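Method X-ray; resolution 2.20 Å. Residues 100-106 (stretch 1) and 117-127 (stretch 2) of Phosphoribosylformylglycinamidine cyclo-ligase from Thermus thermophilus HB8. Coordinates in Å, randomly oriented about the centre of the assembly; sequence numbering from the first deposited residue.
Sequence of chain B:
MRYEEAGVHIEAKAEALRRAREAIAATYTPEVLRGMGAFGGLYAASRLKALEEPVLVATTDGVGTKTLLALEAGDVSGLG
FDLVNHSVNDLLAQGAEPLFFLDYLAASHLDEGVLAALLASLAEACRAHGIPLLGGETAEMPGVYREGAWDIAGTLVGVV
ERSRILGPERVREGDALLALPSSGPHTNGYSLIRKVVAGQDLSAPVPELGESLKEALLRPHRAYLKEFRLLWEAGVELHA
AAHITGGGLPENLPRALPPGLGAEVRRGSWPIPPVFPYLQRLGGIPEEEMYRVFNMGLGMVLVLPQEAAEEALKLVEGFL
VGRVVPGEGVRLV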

ATOM      1  N   PHE B 100      13.144   2.994  -4.112  1.00 21.23           N
ATOM      2  CA  PHE B 100      12.186   4.094  -4.117  1.00 19.63           C
ATOM      3  C   PHE B 100      10.977   3.793  -3.229  1.00 19.16           C
ATOM      4  O   PHE B 100      10.666   2.631  -2.966  1.00 18.04           O
ATOM      5  CB  PHE B 100      11.745   4.423  -5.555  1.00 19.29           C
ATOM      6  CG  PHE B 100      11.114   3.268  -6.293  1.00 18.09           C
ATOM      7  CD1 PHE B 100       9.794   2.901  -6.044  1.00 16.36           C
ATOM      8  CD2 PHE B 100      11.834   2.569  -7.264  1.00 16.54           C
ATOM      9  CE1 PHE B 100       9.198   1.860  -6.754  1.00 16.07           C
ATOM     10  CE2 PHE B 100      11.247   1.524  -7.975  1.00 16.70           C
ATOM     11  CZ  PHE B 100       9.925   1.170  -7.721  1.00 15.62           C
ATOM     12  N   PHE B 101      10.311   4.850  -2.772  1.00 18.15           N
ATOM     13  CA  PHE B 101       9.155   4.744  -1.883  1.00 19.47           C
ATOM     14  C   PHE B 101       7.934   5.487  -2.450  1.00 20.63           C
ATOM     15  O   PHE B 101       8.076   6.410  -3.243  1.00 21.34           O
ATOM     16  CB  PHE B 101       9.551   5.344  -0.515  1.00 19.29           C
ATOM     17  CG  PHE B 101       8.433   5.413   0.495  1.00 18.74           C
ATOM     18  CD1 PHE B 101       8.019   4.278   1.185  1.00 19.83           C
ATOM     19  CD2 PHE B 101       7.806   6.625   0.774  1.00 18.35           C
ATOM     20  CE1 PHE B 101       6.997   4.349   2.138  1.00 19.35           C
ATOM     21  CE2 PHE B 101       6.787   6.705   1.722  1.00 17.43           C
ATOM     22  CZ  PHE B 101       6.383   5.562   2.404  1.00 18.30           C
ATOM     23  N   LEU B 102       6.739   5.055  -2.063  1.00 21.78           N
ATOM     24  CA  LEU B 102       5.500   5.727  -2.456  1.00 23.40           C
ATOM     25  C   LEU B 102       4.475   5.369  -1.378  1.00 25.04           C
ATOM     26  O   LEU B 102       4.553   4.285  -0.788  1.00 24.44           O
ATOM     27  CB  LEU B 102       5.035   5.321  -3.865  1.00 22.52           C
ATOM     28  CG  LEU B 102       4.535   3.947  -4.298  1.00 21.59           C
ATOM     29  CD1 LEU B 102       3.819   4.127  -5.622  1.00 18.80           C
ATOM     30  CD2 LEU B 102       5.680   2.956  -4.440  1.00 20.40           C
ATOM     31  N   ASP B 103       3.529   6.270  -1.110  1.00 25.38           N
ATOM     32  CA  ASP B 103       2.565   6.048  -0.032  1.00 27.68           C
ATOM     33  C   ASP B 103       1.075   6.238  -0.302  1.00 28.97           C
ATOM     34  O   ASP B 103       0.680   6.880  -1.274  1.00 29.83           O
ATOM     35  CB  ASP B 103       2.951   6.941   1.142  1.00 29.64           C
ATOM     36  CG  ASP B 103       3.184   8.382   0.719  1.00 32.14           C
ATOM     37  OD1 ASP B 103       2.285   8.969   0.074  1.00 34.68           O
ATOM     38  OD2 ASP B 103       4.265   8.933   1.026  1.00 32.85           O
ATOM     39  N   TYR B 104       0.260   5.691   0.601  1.00 29.21           N
ATOM     40  CA  TYR B 104      -1.196   5.778   0.521  1.00 29.55           C
ATOM     41  C   TYR B 104      -1.787   6.288   1.833  1.00 30.75           C
ATOM     42  O   TYR B 104      -1.993   5.502   2.760  1.00 31.26           O
ATOM     43  CB  TYR B 104      -1.799   4.409   0.246  1.00 29.74           C
ATOM     44  CG  TYR B 104      -3.237   4.470  -0.206  1.00 31.69           C
ATOM     45  CD1 TYR B 104      -3.557   4.903  -1.492  1.00 32.66           C
ATOM     46  CD2 TYR B 104      -4.278   4.089   0.642  1.00 33.27           C
ATOM     47  CE1 TYR B 104      -4.873   4.956  -1.934  1.00 35.00           C
ATOM     48  CE2 TYR B 104      -5.610   4.137   0.215  1.00 33.71           C
ATOM     49  CZ  TYR B 104      -5.898   4.572  -1.080  1.00 35.96           C
ATOM     50  OH  TYR B 104      -7.201   4.624  -1.535  1.00 36.34           O
ATOM     51  N   LEU B 105      -2.075   7.585   1.912  1.00 29.14           N
ATOM     52  CA  LEU B 105      -2.640   8.171   3.132  1.00 29.69           C
ATOM     53  C   LEU B 105      -4.172   8.210   3.104  1.00 29.25           C
ATOM     54  O   LEU B 105      -4.760   8.682   2.138  1.00 31.61           O
ATOM     55  CB  LEU B 105      -2.083   9.590   3.339  1.00 27.67           C
ATOM     56  CG  LEU B 105      -0.659   9.730   3.902  1.00 28.87           C
ATOM     57  CD1 LEU B 105       0.274   8.701   3.287  1.00 26.56           C
ATOM     58  CD2 LEU B 105      -0.146  11.146   3.639  1.00 29.28           C
ATOM     59  N   ALA B 106      -4.812   7.715   4.160  1.00 27.34           N
ATOM     60  CA  ALA B 106      -6.275   7.698   4.231  1.00 26.62           C
ATOM     61  C   ALA B 106      -6.770   8.201   5.589  1.00 27.26           C
ATOM     62  O   ALA B 106      -6.261   7.801   6.636  1.00 26.40           O
ATOM     63  CB  ALA B 106      -6.795   6.289   3.970  1.00 25.49           C
TER
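Stretch 2 117-127: ALLASLAEACR

Stretch 2 is an α-helix packed nearly antiparallel on one face of the strand formed by stretch 1, a small and almost wholly apolar contact made by side chains alone, with no hydrogen bond crossing it. The two axes run at 167° between their N-to-C directions and approach to 10.0 Å, a spacing that leaves room for one layer of interlocking side chains. The helix is regular, held by backbone hydrogen bonds from N of residue i+4 to O of residue i, such as Leu122 N to Leu118 O at 2.9 Å and Cys126 N to Leu122 O at 3.1 Å.

The register follows from two periodicities. Along the strand every second residue, Phe101, Asp103 and Leu105, points its CA-to-CB bond toward the helix, while Phe100 and Leu102 point away. Along the helix every fourth residue, Leu118, Leu122 and Cys126, points back. Because the directions oppose, the pairs run in reverse order: Phe101 CA lies 7.5 Å from Cys126 CA, Asp103 CA 8.8 Å from Leu122 CA, and Leu105 CA 9.0 Å from Leu118 CA, so the backbones draw closer toward the cysteine end.

Leu122 is the hub, touching all three inward strand residues. Leu122 CD2 meets Phe101 CE2 at 3.6 Å, Leu122 CD1 lies 4.3 Å from Leu105 CD1, and Leu122 CD1 is also 3.4 Å from Asp103 OD2, a carboxylate set against a methyl without a polar partner from the helix. At the closer end, Cys126 SG sits 3.6 Å from Phe101 CD2 and approaches the ring obliquely. At the other end, Leu105 CD2 reaches Leu118 CB and Leu119 CD2, each at 4.2 Å; Leu119 starts sideways, but its end comes nearer and extends the apolar patch toward the exposed side of the helix.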

ATOM      1  N   ALA B 117       1.825  18.437   6.769  1.00 28.42           N
ATOM      2  CA  ALA B 117       2.861  18.085   7.739  1.00 27.10           C
ATOM      3  C   ALA B 117       3.327  16.647   7.560  1.00 27.95           C
ATOM      4  O   ALA B 117       4.472  16.321   7.876  1.00 28.71           O
ATOM      5  CB  ALA B 117       2.350  18.286   9.146  1.00 26.08           C
ATOM      6  N   LEU B 118       2.433  15.792   7.068  1.00 27.92           N
ATOM      7  CA  LEU B 118       2.763  14.394   6.814  1.00 27.52           C
ATOM      8  C   LEU B 118       3.579  14.324   5.528  1.00 28.87           C
ATOM      9  O   LEU B 118       4.678  13.774   5.514  1.00 30.84           O
ATOM     10  CB  LEU B 118       1.494  13.555   6.671  1.00 26.98           C
ATOM     11  CG  LEU B 118       0.738  13.239   7.962  1.00 27.61           C
ATOM     12  CD1 LEU B 118      -0.524  12.442   7.643  1.00 25.95           C
ATOM     13  CD2 LEU B 118       1.657  12.462   8.908  1.00 27.48           C
ATOM     14  N   LEU B 119       3.043  14.881   4.446  1.00 28.72           N
ATOM     15  CA  LEU B 119       3.760  14.887   3.179  1.00 28.28           C
ATOM     16  C   LEU B 119       5.137  15.485   3.407  1.00 29.33           C
ATOM     17  O   LEU B 119       6.132  15.032   2.842  1.00 29.01           O
ATOM     18  CB  LEU B 119       3.009  15.725   2.153  1.00 27.53           C
ATOM     19  CG  LEU B 119       1.673  15.128   1.736  1.00 28.44           C
ATOM     20  CD1 LEU B 119       0.968  16.043   0.752  1.00 27.93           C
ATOM     21  CD2 LEU B 119       1.927  13.764   1.122  1.00 28.10           C
ATOM     22  N   ALA B 120       5.185  16.512   4.247  1.00 29.82           N
ATOM     23  CA  ALA B 120       6.436  17.181   4.559  1.00 30.11           C
ATOM     24  C   ALA B 120       7.402  16.203   5.206  1.00 31.07           C
ATOM     25  O   ALA B 120       8.582  16.155   4.846  1.00 32.22           O
ATOM     26  CB  ALA B 120       6.177  18.346   5.493  1.00 29.42           C
ATOM     27  N   SER B 121       6.887  15.420   6.155  1.00 31.23           N
ATOM     28  CA  SER B 121       7.674  14.436   6.899  1.00 29.43           C
ATOM     29  C   SER B 121       8.222  13.297   6.036  1.00 29.31           C
ATOM     30  O   SER B 121       9.401  12.949   6.129  1.00 28.80           O
ATOM     31  CB  SER B 121       6.829  13.854   8.036  1.00 28.37           C
ATOM     32  OG  SER B 121       7.623  13.079   8.917  1.00 29.16           O
ATOM     33  N   LEU B 122       7.364  12.718   5.201  1.00 28.36           N
ATOM     34  CA  LEU B 122       7.774  11.618   4.340  1.00 27.98           C
ATOM     35  C   LEU B 122       8.852  12.037   3.358  1.00 27.71           C
ATOM     36  O   LEU B 122       9.766  11.264   3.063  1.00 28.05           O
ATOM     37  CB  LEU B 122       6.558  11.058   3.604  1.00 27.50           C
ATOM     38  CG  LEU B 122       5.636  10.268   4.538  1.00 26.13           C
ATOM     39  CD1 LEU B 122       4.193  10.354   4.069  1.00 26.39           C
ATOM     40  CD2 LEU B 122       6.117   8.827   4.605  1.00 25.59           C
ATOM     41  N   ALA B 123       8.756  13.266   2.859  1.00 28.62           N
ATOM     42  CA  ALA B 123       9.744  13.776   1.917  1.00 30.03           C
ATOM     43  C   ALA B 123      11.105  13.930   2.609  1.00 31.62           C
ATOM     44  O   ALA B 123      12.156  13.711   1.997  1.00 31.23           O
ATOM     45  CB  ALA B 123       9.286  15.104   1.357  1.00 29.08           C
ATOM     46  N   GLU B 124      11.080  14.304   3.888  1.00 32.33           N
ATOM     47  CA  GLU B 124      12.306  14.478   4.668  1.00 31.83           C
ATOM     48  C   GLU B 124      12.944  13.136   5.013  1.00 27.97           C
ATOM     49  O   GLU B 124      14.159  13.021   5.034  1.00 27.18           O
ATOM     50  CB  GLU B 124      12.021  15.236   5.973  1.00 36.31           C
ATOM     51  CG  GLU B 124      11.441  16.649   5.813  1.00 42.93           C
ATOM     52  CD  GLU B 124      11.317  17.399   7.150  1.00 47.41           C
ATOM     53  OE1 GLU B 124      12.359  17.580   7.821  1.00 50.82           O
ATOM     54  OE2 GLU B 124      10.192  17.810   7.531  1.00 47.61           O
ATOM     55  N   ALA B 125      12.116  12.129   5.286  1.00 26.82           N
ATOM     56  CA  ALA B 125      12.591  10.790   5.644  1.00 25.32           C
ATOM     57  C   ALA B 125      13.237  10.081   4.467  1.00 25.67           C
ATOM     58  O   ALA B 125      14.250   9.391   4.617  1.00 25.18           O
ATOM     59  CB  ALA B 125      11.442   9.955   6.174  1.00 24.38           C
ATOM     60  N   CYS B 126      12.642  10.240   3.291  1.00 26.25           N
ATOM     61  CA  CYS B 126      13.180   9.615   2.092  1.00 27.23           C
ATOM     62  C   CYS B 126      14.475  10.266   1.661  1.00 27.83           C
ATOM     63  O   CYS B 126      15.475   9.583   1.478  1.00 27.76           O
ATOM     64  CB  CYS B 126      12.182   9.695   0.943  1.00 27.26           C
ATOM     65  SG  CYS B 126      10.772   8.626   1.146  1.00 27.65           S
ATOM     66  N   ARG B 127      14.464  11.585   1.495  1.00 29.46           N
ATOM     67  CA  ARG B 127      15.679  12.256   1.067  1.00 33.59           C
ATOM     68  C   ARG B 127      16.788  12.124   2.106  1.00 33.81           C
ATOM     69  O   ARG B 127      17.965  12.309   1.790  1.00 34.97           O
ATOM     70  CB  ARG B 127      15.415  13.731   0.714  1.00 35.21           C
ATOM     71  CG  ARG B 127      15.055  14.646   1.849  1.00 38.36           C
ATOM     72  CD  ARG B 127      14.893  16.093   1.351  1.00 42.67           C
ATOM     73  NE  ARG B 127      16.134  16.665   0.820  1.00 45.07           N
ATOM     74  CZ  ARG B 127      16.456  16.725  -0.472  1.00 46.58           C
ATOM     75  NH1 ARG B 127      15.629  16.247  -1.398  1.00 46.21           N
ATOM     76  NH2 ARG B 127      17.609  17.271  -0.841  1.00 47.64           N
TER